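Local coordinates for SGNH hydrolase-type esterase domain-containing protein (Slackia heliotrinireducens DSM 20476, PDB 4S1P), which is an uncharacterised protein of the SGNH hydrolase family that probably hydrolyses ester bonds in a substrate not yet identified, at residues M4-L9 / L27-R32; T15-P20 / A171-A176; V68-S73 / V102-W107; P108-C113 / S156-Y161; A146-P151 / A177-E182. One frame throughout, in Å; residues are numbered along the deposited sequence.

Contact 1. Residues M4-L9 / L27-R32; sequences MRILML and LTAEVR
Arg5 leaves its strand with CG beside the backbone N and bends at chi3 (76°), while Glu30 rises fully extended with CG anti to its own N (chi1 -180°), so the two side chains run side by side and their charged ends meet. The guanidinium grips the carboxylate side-on: NE of Arg5 lies 2.7 Å from OE1 of Glu30, and NH1 of Arg5 lies 2.8 Å from OE2 of Glu30. Both oxygens sit in the guanidinium plane, yet the carboxylate, its plane turned 74° away, is met from above. Arg32 NH2 comes within 3.4 Å of Arg5 NH1, a close pair of like charges probably made tolerable by Glu30 and by Glu62, which forms salt bridges with both arginines. Beneath this network the backbones pair in parallel register, with Ile6 beside Val31. Ile6 pairs through both its N and its O: its N donates to Glu30 O over 2.8 Å, and its O accepts from Arg32 N over 2.9 Å. The other face of the pair is apolar. CD1 of Ile6 rests 3.6 Å from CD1 of Leu27, the side chains crossing at about a right angle, and also touches the Ala29 methyl. Farther along, selenomethionine Met8 sets SE 3.7 Å from CG1 of Val31. Strand 29-35 is the outermost of the sheet on this side, and strand 4-10 lies between it and strand 66-69; helices 19-27 and 170-184 pack on the face of Ile6, Met8 and Val31, whereas Trp64 lies against Arg5 and Arg32 on the charged face.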
# COMPACT_ATOMS: atom_id res chain seq x y z
N MSE A 4 14.25 -0.29 14.13
CA MSE A 4 13.53 0.28 13.00
C MSE A 4 12.06 0.39 13.36
O MSE A 4 11.51 -0.50 13.96
CB MSE A 4 13.66 -0.62 11.77
CG MSE A 4 13.05 0.04 10.54
SE MSE A 4 13.14 -1.21 9.01
CE MSE A 4 15.05 -1.09 8.76
N ARG A 5 11.46 1.52 13.02
CA ARG A 5 10.03 1.77 13.27
C ARG A 5 9.36 2.12 11.96
O ARG A 5 9.78 3.03 11.25
CB ARG A 5 9.81 2.87 14.32
CG ARG A 5 10.57 2.60 15.63
CD ARG A 5 10.13 3.56 16.76
NE ARG A 5 8.82 3.16 17.30
CZ ARG A 5 7.67 3.84 17.17
NH1 ARG A 5 6.57 3.31 17.66
NH2 ARG A 5 7.61 5.02 16.56
N ILE A 6 8.26 1.43 11.71
CA ILE A 6 7.52 1.52 10.43
C ILE A 6 6.06 1.83 10.74
O ILE A 6 5.43 1.13 11.53
CB ILE A 6 7.60 0.20 9.63
CG1 ILE A 6 9.06 -0.18 9.37
CG2 ILE A 6 6.81 0.31 8.34
CD1 ILE A 6 9.22 -1.60 8.87
N LEU A 7 5.52 2.88 10.12
CA LEU A 7 4.09 3.21 10.19
C LEU A 7 3.45 2.82 8.87
O LEU A 7 3.94 3.23 7.82
CB LEU A 7 3.91 4.70 10.41
CG LEU A 7 2.49 5.22 10.46
CD1 LEU A 7 1.66 4.57 11.56
CD2 LEU A 7 2.52 6.75 10.59
N MSE A 8 2.41 2.00 8.92
CA MSE A 8 1.73 1.55 7.71
C MSE A 8 0.32 2.09 7.67
O MSE A 8 -0.41 2.04 8.66
CB MSE A 8 1.62 0.02 7.69
CG MSE A 8 2.98 -0.64 7.85
SE MSE A 8 2.82 -2.59 7.53
CE MSE A 8 2.86 -2.57 5.59
N LEU A 9 -0.02 2.70 6.53
CA LEU A 9 -1.33 3.24 6.31
C LEU A 9 -1.99 2.42 5.20
O LEU A 9 -1.42 2.28 4.11
CB LEU A 9 -1.20 4.71 5.84
CG LEU A 9 -0.18 5.59 6.59
CD1 LEU A 9 -0.16 7.00 5.96
CD2 LEU A 9 -0.48 5.61 8.08
N LEU A 27 12.04 -7.75 9.37
CA LEU A 27 12.92 -6.60 9.49
C LEU A 27 13.40 -6.35 10.94
O LEU A 27 14.12 -5.38 11.19
CB LEU A 27 12.19 -5.36 8.96
CG LEU A 27 12.00 -5.30 7.45
CD1 LEU A 27 11.14 -4.10 7.08
CD2 LEU A 27 13.32 -5.23 6.67
N THR A 28 12.99 -7.19 11.88
CA THR A 28 13.15 -6.93 13.32
C THR A 28 12.75 -5.50 13.66
O THR A 28 13.47 -4.75 14.27
CB THR A 28 14.59 -7.24 13.80
OG1 THR A 28 15.00 -8.50 13.26
CG2 THR A 28 14.64 -7.30 15.32
N ALA A 29 11.56 -5.14 13.18
CA ALA A 29 11.03 -3.80 13.30
C ALA A 29 9.78 -3.70 14.15
O ALA A 29 9.04 -4.69 14.32
CB ALA A 29 10.72 -3.25 11.91
N GLU A 30 9.57 -2.50 14.72
CA GLU A 30 8.31 -2.15 15.35
C GLU A 30 7.40 -1.64 14.23
O GLU A 30 7.77 -0.70 13.52
CB GLU A 30 8.47 -1.08 16.41
CG GLU A 30 7.16 -0.71 17.07
CD GLU A 30 7.29 0.34 18.16
OE1 GLU A 30 8.43 0.75 18.48
OE2 GLU A 30 6.24 0.77 18.70
N VAL A 31 6.24 -2.26 14.07
CA VAL A 31 5.29 -1.89 13.01
C VAL A 31 3.97 -1.44 13.63
O VAL A 31 3.36 -2.16 14.42
CB VAL A 31 5.07 -3.07 12.04
CG1 VAL A 31 4.02 -2.72 10.98
CG2 VAL A 31 6.37 -3.42 11.37
N ARG A 32 3.58 -0.22 13.29
CA ARG A 32 2.32 0.37 13.70
C ARG A 32 1.44 0.47 12.46
O ARG A 32 1.92 0.89 11.40
CB ARG A 32 2.55 1.78 14.24
CG ARG A 32 1.31 2.52 14.71
CD ARG A 32 0.72 2.00 16.02
NE ARG A 32 1.75 2.03 17.06
CZ ARG A 32 2.26 3.14 17.61
NH1 ARG A 32 1.74 4.33 17.35
NH2 ARG A 32 3.28 3.04 18.44
O HOH W 1 15.48 -2.92 13.75

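Contact 2. Residues T15-P20 / A171-A176; sequences TANHMP and AGSRLA
Ala16 enters through its carbonyl rather than its methyl: its O accepts a hydrogen bond from a water 2.9 Å away, and that water lies 2.7 Å from OG of Ser173, so one solvent molecule ties the loop to helix 170-184. Asn17 follows in a left-handed backbone conformation and points its side chain at the same hydroxyl. Its ND2 donates to Ser173 OG over 2.9 Å, almost straight at 172° and with the oxygen in the amide plane. A second bond from Asn17 ND2, to Pro168 O, helps to fix the rotation of the amide. An alanine here would lack the amide that binds Ser173 OG and Pro168 O, and would probably loosen the loop against the helix. His18 stands at the N-cap position, and with selenomethionine Met19 the helix begins. Met19 has CG anti to its backbone N (chi1 -170°), then bends at both later torsions; CG passes 3.4 Å from Ser173 O, and the chain curls until CE lies 4.3 Å from CB of Ala176, near the Tyr104 ring. The small side chains of Ser173 and Ala176 thus let the thicker chain settle along the helix. The contact joins the loop after the first strand to the start of the last helix of the SGNH alpha/beta/alpha fold, near residues that probably form a Ser-His-Asp triad.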
# COMPACT_ATOMS: atom_id res chain seq x y z
N THR A 15 -3.53 -5.46 6.10
CA THR A 15 -3.70 -6.19 7.36
C THR A 15 -3.95 -7.67 7.16
O THR A 15 -3.70 -8.44 8.10
CB THR A 15 -4.83 -5.61 8.20
OG1 THR A 15 -6.04 -5.59 7.45
CG2 THR A 15 -4.51 -4.20 8.66
N ALA A 16 -4.41 -8.07 5.97
CA ALA A 16 -4.77 -9.49 5.77
C ALA A 16 -3.59 -10.42 6.07
O ALA A 16 -2.41 -10.11 5.80
CB ALA A 16 -5.28 -9.72 4.33
N ASN A 17 -3.95 -11.60 6.60
CA ASN A 17 -2.98 -12.67 6.80
C ASN A 17 -1.79 -12.32 7.67
O ASN A 17 -0.69 -12.83 7.46
CB ASN A 17 -2.51 -13.22 5.46
CG ASN A 17 -3.65 -13.64 4.58
OD1 ASN A 17 -4.46 -14.48 4.98
ND2 ASN A 17 -3.74 -13.06 3.38
N HIS A 18 -2.03 -11.44 8.64
CA HIS A 18 -1.01 -10.99 9.55
C HIS A 18 0.24 -10.47 8.85
O HIS A 18 1.36 -10.57 9.34
CB HIS A 18 -0.61 -12.14 10.47
CG HIS A 18 -1.76 -12.64 11.31
ND1 HIS A 18 -2.12 -12.04 12.50
CD2 HIS A 18 -2.66 -13.62 11.09
CE1 HIS A 18 -3.17 -12.67 13.00
NE2 HIS A 18 -3.51 -13.63 12.16
N MSE A 19 0.02 -9.83 7.72
CA MSE A 19 1.16 -9.35 6.96
C MSE A 19 2.05 -8.34 7.72
O MSE A 19 3.24 -8.44 7.65
CB MSE A 19 0.72 -8.83 5.60
CG MSE A 19 1.88 -8.55 4.68
SE MSE A 19 2.68 -6.75 4.88
CE MSE A 19 1.52 -5.86 3.60
N PRO A 20 1.46 -7.38 8.47
CA PRO A 20 2.32 -6.45 9.22
C PRO A 20 3.22 -7.18 10.21
O PRO A 20 4.37 -6.79 10.38
CB PRO A 20 1.32 -5.52 9.87
CG PRO A 20 0.17 -5.52 8.91
CD PRO A 20 0.05 -6.97 8.52
N ALA A 171 -0.16 -16.74 0.71
CA ALA A 171 1.06 -16.69 -0.10
C ALA A 171 1.25 -15.28 -0.73
O ALA A 171 2.36 -14.77 -0.79
CB ALA A 171 1.04 -17.76 -1.18
N GLY A 172 0.16 -14.67 -1.20
CA GLY A 172 0.24 -13.31 -1.73
C GLY A 172 0.66 -12.29 -0.68
O GLY A 172 1.46 -11.41 -0.96
N SER A 173 0.15 -12.44 0.54
CA SER A 173 0.58 -11.56 1.63
C SER A 173 2.04 -11.74 2.00
O SER A 173 2.74 -10.79 2.31
CB SER A 173 -0.29 -11.73 2.84
OG SER A 173 -1.62 -11.32 2.56
N ARG A 174 2.49 -12.99 1.99
CA ARG A 174 3.89 -13.26 2.27
C ARG A 174 4.79 -12.61 1.22
O ARG A 174 5.81 -12.00 1.53
CB ARG A 174 4.13 -14.75 2.37
CG ARG A 174 5.58 -15.09 2.67
CD ARG A 174 5.74 -16.58 2.89
NE ARG A 174 7.15 -16.90 3.12
CZ ARG A 174 8.05 -17.13 2.16
NH1 ARG A 174 7.71 -17.11 0.87
NH2 ARG A 174 9.30 -17.40 2.51
N LEU A 175 4.36 -12.67 -0.04
CA LEU A 175 5.07 -12.06 -1.09
C LEU A 175 5.11 -10.53 -0.90
O LEU A 175 6.17 -9.90 -1.02
CB LEU A 175 4.39 -12.39 -2.41
CG LEU A 175 5.03 -11.75 -3.63
CD1 LEU A 175 6.51 -12.13 -3.76
CD2 LEU A 175 4.25 -12.16 -4.86
N ALA A 176 3.99 -9.94 -0.55
CA ALA A 176 4.00 -8.49 -0.27
C ALA A 176 4.96 -8.12 0.85
O ALA A 176 5.69 -7.16 0.74
CB ALA A 176 2.62 -8.04 0.07
O HOH W 2 -1.82 -8.70 3.34

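Contact 3. Residues V68-S73 / V102-W107; sequences VMQEMS and VIYGTW
Three bonds grip one water beyond the strand ends: it donates to Ser73 O at 2.8 Å and to Trp107 O at 2.7 Å, and it accepts from Thr106 OG1 at 2.6 Å. The hydroxyl of Thr106 in turn accepts from a second water, which also donates to Glu71 O; a third water joins Glu71 N to Tyr104 O. Earlier, the strands are parallel neighbours, with Met69 N donating to Val102 O over 2.8 Å and Tyr104 N donating to Met69 O from above the carbonyl plane. On one face Val68 CG1 packs 3.8 Å from Tyr104 CB; on the other, CE of selenomethionine Met69 reaches CG1 of Ile103. Gln70 and Tyr104 extend alongside each other in the same direction. CB and CG of Gln70 each lie 3.6 Å from CD2 of Tyr104, and the amide plane stands 72° to the Tyr104 ring. A bend at chi2 (-113°) turns the Gln70 amide so that NE2 donates to Glu71 O over 2.9 Å, while Thr14 and Asn11 complete its bonding. An alanine in place of Gln70 would remove the amide that binds Thr14, Asn11 and Glu71 O, and would probably loosen the loop beyond the strand and thin the packing on Tyr104. The methyl CG2 of Thr106 lies over one face of the Tyr104 ring, toward its rim, and the ring's hydroxyl bonds to Leu13 O. Ser73 OG bonds to Tyr109 and to an unidentified ligand, probably from the crystallisation liquor. An apolar sheet core thus gives way to a polar, water-bridged end of the strands, near the probable active site.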
# COMPACT_ATOMS: atom_id res chain seq x y z
N VAL A 68 4.66 3.63 5.22
CA VAL A 68 4.20 2.84 4.05
C VAL A 68 2.77 3.25 3.72
O VAL A 68 1.93 3.31 4.62
CB VAL A 68 4.25 1.34 4.35
CG1 VAL A 68 3.77 0.52 3.17
CG2 VAL A 68 5.66 0.94 4.74
N MSE A 69 2.51 3.51 2.44
CA MSE A 69 1.23 4.01 2.01
C MSE A 69 0.58 3.06 1.04
O MSE A 69 1.16 2.78 -0.03
CB MSE A 69 1.39 5.37 1.32
CG MSE A 69 2.09 6.39 2.22
SE MSE A 69 2.73 7.97 1.26
CE MSE A 69 4.05 6.99 0.16
N GLN A 70 -0.61 2.55 1.39
CA GLN A 70 -1.36 1.64 0.52
C GLN A 70 -2.76 2.18 0.26
O GLN A 70 -3.52 2.38 1.19
CB GLN A 70 -1.45 0.25 1.18
CG GLN A 70 -2.24 -0.78 0.38
CD GLN A 70 -3.53 -1.18 1.04
OE1 GLN A 70 -3.55 -1.57 2.21
NE2 GLN A 70 -4.62 -1.10 0.30
N GLU A 71 -3.06 2.39 -1.03
CA GLU A 71 -4.34 2.92 -1.44
C GLU A 71 -5.36 1.80 -1.63
O GLU A 71 -5.02 0.65 -1.92
CB GLU A 71 -4.18 3.67 -2.76
CG GLU A 71 -5.43 4.32 -3.36
CD GLU A 71 -6.03 5.39 -2.45
OE1 GLU A 71 -6.57 5.04 -1.36
OE2 GLU A 71 -5.95 6.60 -2.80
N MSE A 72 -6.63 2.17 -1.47
CA MSE A 72 -7.76 1.32 -1.85
C MSE A 72 -7.43 0.68 -3.19
O MSE A 72 -6.94 1.34 -4.10
CB MSE A 72 -9.03 2.19 -1.84
CG MSE A 72 -10.32 1.37 -1.91
SE MSE A 72 -10.79 1.05 -3.79
CE MSE A 72 -11.13 2.91 -4.35
N SER A 73 -7.76 -0.60 -3.31
CA SER A 73 -7.15 -1.48 -4.30
C SER A 73 -7.36 -1.13 -5.77
O SER A 73 -6.54 -1.52 -6.58
CB SER A 73 -7.60 -2.94 -4.08
OG SER A 73 -8.99 -3.05 -4.21
N VAL A 102 7.18 5.18 1.56
CA VAL A 102 7.24 3.95 0.78
C VAL A 102 5.85 3.70 0.20
O VAL A 102 4.88 3.70 0.95
CB VAL A 102 7.66 2.74 1.65
CG1 VAL A 102 7.63 1.44 0.88
CG2 VAL A 102 9.05 2.97 2.24
N ILE A 103 5.77 3.48 -1.11
CA ILE A 103 4.53 3.11 -1.72
C ILE A 103 4.41 1.59 -1.70
O ILE A 103 5.28 0.89 -2.23
CB ILE A 103 4.44 3.62 -3.18
CG1 ILE A 103 4.35 5.15 -3.19
CG2 ILE A 103 3.29 2.96 -3.93
CD1 ILE A 103 4.72 5.73 -4.53
N TYR A 104 3.32 1.07 -1.12
CA TYR A 104 2.99 -0.36 -1.21
C TYR A 104 2.23 -0.47 -2.54
O TYR A 104 1.02 -0.18 -2.62
CB TYR A 104 2.20 -0.76 0.01
CG TYR A 104 1.60 -2.17 0.05
CD1 TYR A 104 1.78 -3.12 -0.96
CD2 TYR A 104 0.84 -2.54 1.14
CE1 TYR A 104 1.14 -4.38 -0.89
CE2 TYR A 104 0.21 -3.76 1.22
CZ TYR A 104 0.37 -4.69 0.22
OH TYR A 104 -0.28 -5.90 0.28
N GLY A 105 2.96 -0.80 -3.60
CA GLY A 105 2.35 -0.91 -4.92
C GLY A 105 1.58 -2.23 -4.94
O GLY A 105 2.14 -3.29 -4.69
N THR A 106 0.31 -2.19 -5.22
CA THR A 106 -0.50 -3.38 -5.30
C THR A 106 -0.76 -3.76 -6.78
O THR A 106 -0.19 -3.21 -7.72
CB THR A 106 -1.82 -3.19 -4.51
OG1 THR A 106 -2.64 -2.18 -5.14
CG2 THR A 106 -1.56 -2.78 -3.04
N TRP A 107 -1.61 -4.76 -6.93
CA TRP A 107 -1.72 -5.53 -8.15
C TRP A 107 -3.06 -5.24 -8.85
O TRP A 107 -4.05 -4.89 -8.20
CB TRP A 107 -1.62 -7.04 -7.80
CG TRP A 107 -2.45 -7.37 -6.63
CD1 TRP A 107 -3.78 -7.66 -6.62
CD2 TRP A 107 -2.02 -7.40 -5.26
NE1 TRP A 107 -4.21 -7.84 -5.34
CE2 TRP A 107 -3.15 -7.68 -4.48
CE3 TRP A 107 -0.79 -7.16 -4.61
CZ2 TRP A 107 -3.10 -7.76 -3.10
CZ3 TRP A 107 -0.75 -7.23 -3.24
CH2 TRP A 107 -1.89 -7.52 -2.50
O HOH W 3 -1.19 1.38 -2.98
O HOH W 4 -3.36 0.32 -4.26
O HOH W 5 -4.74 -3.54 -5.98

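Contact 4. Residues P108-C113 / S156-Y161; sequences PYRAGC and SADELY
Arg110 and Tyr161 cross obliquely, the arginine chain laid over the aromatic face. The backbone sets CB of Arg110 above the ring centre, 3.7 Å from the centroid of the Tyr161 ring and only 3° off the normal, a CH-pi contact. From there the chain runs on extended to NE, with CG anti to the backbone N, which carries the guanidinium out to Ala157 and Asp158. The Arg110 guanidinium, tilted 32° from the ring, has CB of Ala157 3.6 Å above its centre. Its end grips Asp158 with two nitrogens on a single oxygen: NH2 of Arg110 is 2.7 Å and NH1 of Arg110 is 3.0 Å from OD1 of Asp158. The oxygen lies in the guanidinium plane, but the carboxylate is turned 54° against it, so NH1 meets the anti lone pair while NH2 comes from above the carboxylate plane. Arg110 also opens a type II beta turn closing at Cys113, with Gly112 at positive phi, and its partner is the short helix 157-160, N-capped by Ser156 through a weak bond to Glu159 N. This loop after strand 100-105 thus joins the helix on the way to the probable catalytic aspartate and histidine. At the ring's edge, Tyr161 OH donates to Pro108 O over 2.7 Å from above the carbonyl plane, which ties the ring's hydroxyl to the loop backbone. The Tyr161 ring also meets Phe152 edge-to-face and stands roughly perpendicular to Trp107.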
# COMPACT_ATOMS: atom_id res chain seq x y z
N PRO A 108 -3.10 -5.43 -10.18
CA PRO A 108 -4.42 -5.46 -10.83
C PRO A 108 -5.20 -6.66 -10.28
O PRO A 108 -4.63 -7.61 -9.83
CB PRO A 108 -4.08 -5.69 -12.32
CG PRO A 108 -2.78 -6.40 -12.29
CD PRO A 108 -2.03 -5.85 -11.10
N TYR A 109 -6.51 -6.58 -10.36
CA TYR A 109 -7.34 -7.69 -9.98
C TYR A 109 -7.15 -8.86 -10.96
O TYR A 109 -6.75 -8.68 -12.10
CB TYR A 109 -8.79 -7.26 -10.00
CG TYR A 109 -9.19 -6.19 -9.06
CD1 TYR A 109 -8.37 -5.79 -8.02
CD2 TYR A 109 -10.46 -5.60 -9.18
CE1 TYR A 109 -8.78 -4.80 -7.13
CE2 TYR A 109 -10.88 -4.64 -8.27
CZ TYR A 109 -10.04 -4.24 -7.25
OH TYR A 109 -10.51 -3.29 -6.36
N ARG A 110 -7.45 -10.06 -10.49
CA ARG A 110 -7.31 -11.23 -11.34
C ARG A 110 -8.22 -11.16 -12.56
O ARG A 110 -9.39 -10.81 -12.45
CB ARG A 110 -7.56 -12.49 -10.52
CG ARG A 110 -7.40 -13.72 -11.37
CD ARG A 110 -7.35 -14.98 -10.55
NE ARG A 110 -7.01 -16.13 -11.37
CZ ARG A 110 -6.74 -17.33 -10.86
NH1 ARG A 110 -6.83 -17.51 -9.56
NH2 ARG A 110 -6.42 -18.34 -11.66
N ALA A 111 -7.66 -11.45 -13.73
CA ALA A 111 -8.45 -11.38 -14.95
C ALA A 111 -9.69 -12.28 -14.83
O ALA A 111 -9.62 -13.42 -14.36
CB ALA A 111 -7.63 -11.77 -16.15
N GLY A 112 -10.81 -11.72 -15.23
CA GLY A 112 -12.06 -12.45 -15.19
C GLY A 112 -12.84 -12.40 -13.89
O GLY A 112 -13.96 -12.88 -13.86
N CYS A 113 -12.29 -11.82 -12.82
CA CYS A 113 -12.98 -11.88 -11.53
C CYS A 113 -14.16 -10.90 -11.51
O CYS A 113 -14.17 -9.91 -12.24
CB CYS A 113 -12.04 -11.67 -10.35
SG CYS A 113 -11.51 -9.97 -10.08
N SER A 156 2.12 -17.33 -9.84
CA SER A 156 0.88 -18.08 -10.09
C SER A 156 -0.35 -17.37 -9.51
O SER A 156 -0.45 -17.22 -8.29
CB SER A 156 0.99 -19.48 -9.47
OG SER A 156 -0.29 -20.10 -9.46
N ALA A 157 -1.28 -16.95 -10.37
CA ALA A 157 -2.51 -16.34 -9.87
C ALA A 157 -3.31 -17.23 -8.90
O ALA A 157 -3.82 -16.74 -7.87
CB ALA A 157 -3.40 -15.86 -11.00
N ASP A 158 -3.39 -18.55 -9.16
CA ASP A 158 -4.09 -19.44 -8.23
C ASP A 158 -3.44 -19.44 -6.84
O ASP A 158 -4.13 -19.63 -5.84
CB ASP A 158 -4.09 -20.89 -8.73
CG ASP A 158 -5.15 -21.16 -9.78
OD1 ASP A 158 -6.09 -20.36 -9.93
OD2 ASP A 158 -5.02 -22.22 -10.45
N GLU A 159 -2.13 -19.26 -6.79
CA GLU A 159 -1.39 -19.26 -5.53
C GLU A 159 -1.57 -17.94 -4.79
O GLU A 159 -1.73 -17.93 -3.57
CB GLU A 159 0.11 -19.49 -5.78
CG GLU A 159 0.94 -19.52 -4.52
CD GLU A 159 2.41 -19.85 -4.74
OE1 GLU A 159 2.85 -20.00 -5.90
OE2 GLU A 159 3.13 -19.98 -3.73
N LEU A 160 -1.53 -16.82 -5.55
CA LEU A 160 -1.35 -15.52 -4.92
C LEU A 160 -2.62 -14.72 -4.57
O LEU A 160 -2.60 -13.88 -3.66
CB LEU A 160 -0.41 -14.65 -5.77
CG LEU A 160 0.98 -15.26 -5.97
CD1 LEU A 160 1.79 -14.42 -6.96
CD2 LEU A 160 1.70 -15.43 -4.64
N TYR A 161 -3.71 -14.98 -5.29
CA TYR A 161 -4.96 -14.32 -5.04
C TYR A 161 -5.87 -15.14 -4.12
O TYR A 161 -5.94 -16.39 -4.24
CB TYR A 161 -5.72 -14.10 -6.35
CG TYR A 161 -5.19 -13.02 -7.27
CD1 TYR A 161 -5.56 -11.71 -7.10
CD2 TYR A 161 -4.35 -13.33 -8.35
CE1 TYR A 161 -5.07 -10.73 -7.94
CE2 TYR A 161 -3.86 -12.36 -9.19
CZ TYR A 161 -4.25 -11.06 -9.00
OH TYR A 161 -3.75 -10.14 -9.89

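Contact 5. Residues A146-P151 / A177-E182; sequences ADVAAP and ALVLAE
The chain leaves its strand through an inverse gamma turn centred on Asp147 (phi -88°, psi 90°) and turns into helix 149-154, passing beside helix 170-184, with CA of Ala146 and CA of Leu180 5.4 Å apart. Into that bend Val179 projects its forked side chain. Its CG1, anti to the backbone N, lies 3.8 Å from Asp147 N and 3.9 Å from CG2 of Val148, the two valines crossing obliquely. The other branch, CG2 of Val179, meets CG of Pro151 tip to tip at 3.8 Å. One beta-branched residue thus touches strand end, loop and new helix together. Leu180, on the next step of the helix, contributes from its flank: CG lies beside its backbone N, and CD2 of Leu180 swings round to come 3.5 Å from CB of Ala146, the tightest approach here and one that the small alanine accommodates. The side chains that meet across the segments are all apolar, while the polar work is done within the bend. There Asp147 points away from the long helix, and its OD1 accepts from Ala150 N over 3.1 Å, a capping bond at the start of helix 149-154, met from above the carboxylate plane. Val148 also touches Ala176, and Pro151 touches Leu175, extending the seam along the helix. Here the last helix of an alpha/beta/alpha sandwich built on a parallel sheet, the fold of SGNH hydrolases, packs against the end of the outermost strand 144-147.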
# COMPACT_ATOMS: atom_id res chain seq x y z
N ALA A 146 7.60 -0.26 -3.43
CA ALA A 146 7.56 -1.71 -3.24
C ALA A 146 6.57 -2.25 -4.28
O ALA A 146 5.36 -2.14 -4.08
CB ALA A 146 7.13 -2.01 -1.82
N ASP A 147 7.10 -2.75 -5.40
CA ASP A 147 6.30 -3.12 -6.55
C ASP A 147 5.85 -4.55 -6.38
O ASP A 147 6.52 -5.47 -6.82
CB ASP A 147 7.12 -2.91 -7.81
CG ASP A 147 6.35 -3.18 -9.10
OD1 ASP A 147 5.23 -3.71 -9.03
OD2 ASP A 147 6.88 -2.87 -10.20
N VAL A 148 4.70 -4.75 -5.76
CA VAL A 148 4.22 -6.11 -5.55
C VAL A 148 3.54 -6.64 -6.82
O VAL A 148 3.44 -7.85 -7.03
CB VAL A 148 3.34 -6.21 -4.29
CG1 VAL A 148 2.98 -7.67 -4.00
CG2 VAL A 148 4.06 -5.60 -3.07
N ALA A 149 3.06 -5.76 -7.70
CA ALA A 149 2.45 -6.22 -8.93
C ALA A 149 3.41 -7.05 -9.77
O ALA A 149 2.99 -8.01 -10.42
CB ALA A 149 1.93 -5.06 -9.75
N ALA A 150 4.66 -6.65 -9.83
CA ALA A 150 5.63 -7.37 -10.69
C ALA A 150 5.72 -8.87 -10.34
O ALA A 150 5.48 -9.71 -11.23
CB ALA A 150 6.99 -6.69 -10.66
N PRO A 151 5.98 -9.22 -9.06
CA PRO A 151 6.02 -10.65 -8.78
C PRO A 151 4.67 -11.33 -8.81
O PRO A 151 4.59 -12.54 -9.04
CB PRO A 151 6.68 -10.73 -7.41
CG PRO A 151 6.49 -9.35 -6.78
CD PRO A 151 6.56 -8.41 -7.97
N ALA A 177 4.95 -8.90 1.93
CA ALA A 177 5.88 -8.67 3.03
C ALA A 177 7.32 -8.76 2.58
O ALA A 177 8.15 -7.95 2.98
CB ALA A 177 5.62 -9.63 4.17
N LEU A 178 7.64 -9.75 1.76
CA LEU A 178 9.02 -9.92 1.28
C LEU A 178 9.45 -8.76 0.38
O LEU A 178 10.57 -8.25 0.49
CB LEU A 178 9.19 -11.26 0.54
CG LEU A 178 9.11 -12.51 1.40
CD1 LEU A 178 8.95 -13.69 0.47
CD2 LEU A 178 10.31 -12.64 2.32
N VAL A 179 8.53 -8.30 -0.47
CA VAL A 179 8.84 -7.16 -1.32
C VAL A 179 9.05 -5.88 -0.49
O VAL A 179 9.97 -5.10 -0.71
CB VAL A 179 7.71 -6.98 -2.37
CG1 VAL A 179 7.93 -5.71 -3.17
CG2 VAL A 179 7.64 -8.17 -3.33
N LEU A 180 8.15 -5.64 0.46
CA LEU A 180 8.27 -4.49 1.33
C LEU A 180 9.57 -4.56 2.15
O LEU A 180 10.27 -3.56 2.28
CB LEU A 180 7.05 -4.36 2.26
CG LEU A 180 5.79 -3.84 1.58
CD1 LEU A 180 4.54 -4.29 2.34
CD2 LEU A 180 5.83 -2.33 1.43
N ALA A 181 9.90 -5.74 2.67
CA ALA A 181 11.13 -5.91 3.43
C ALA A 181 12.37 -5.62 2.58
O ALA A 181 13.33 -5.00 3.04
CB ALA A 181 11.19 -7.32 4.01
N GLU A 182 12.37 -6.07 1.33
CA GLU A 182 13.47 -5.79 0.41
C GLU A 182 13.62 -4.30 0.16
O GLU A 182 14.74 -3.76 0.14
CB GLU A 182 13.32 -6.55 -0.92
CG GLU A 182 14.45 -6.24 -1.89
CD GLU A 182 14.84 -7.42 -2.75
OE1 GLU A 182 16.03 -7.53 -3.11
OE2 GLU A 182 13.96 -8.26 -3.07

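Contacts 1, 3 and 5 all reach the five-stranded parallel sheet: contact 1 joins strands 29-35 and 4-10 at one border, contact 3 joins the inner strands 66-69 and 100-105 near the chain's centre, and contact 5 lies at strand 144-147 on the other border. Contacts 2 and 5 share helix 170-184, their centres 11 Å apart. Contacts 1 and 4 lie farthest apart, 28 Å between centres. Along the chain contacts 1, 3 and 4 come in series, contacts 3 and 4 are nested within the loop closed by contact 2, and contact 5 crosses contacts 2 and 4, their segments alternating. The carboxy-terminal helix returns to the first crossover, and contacts 2, 3 and 4 lie near the probable active site.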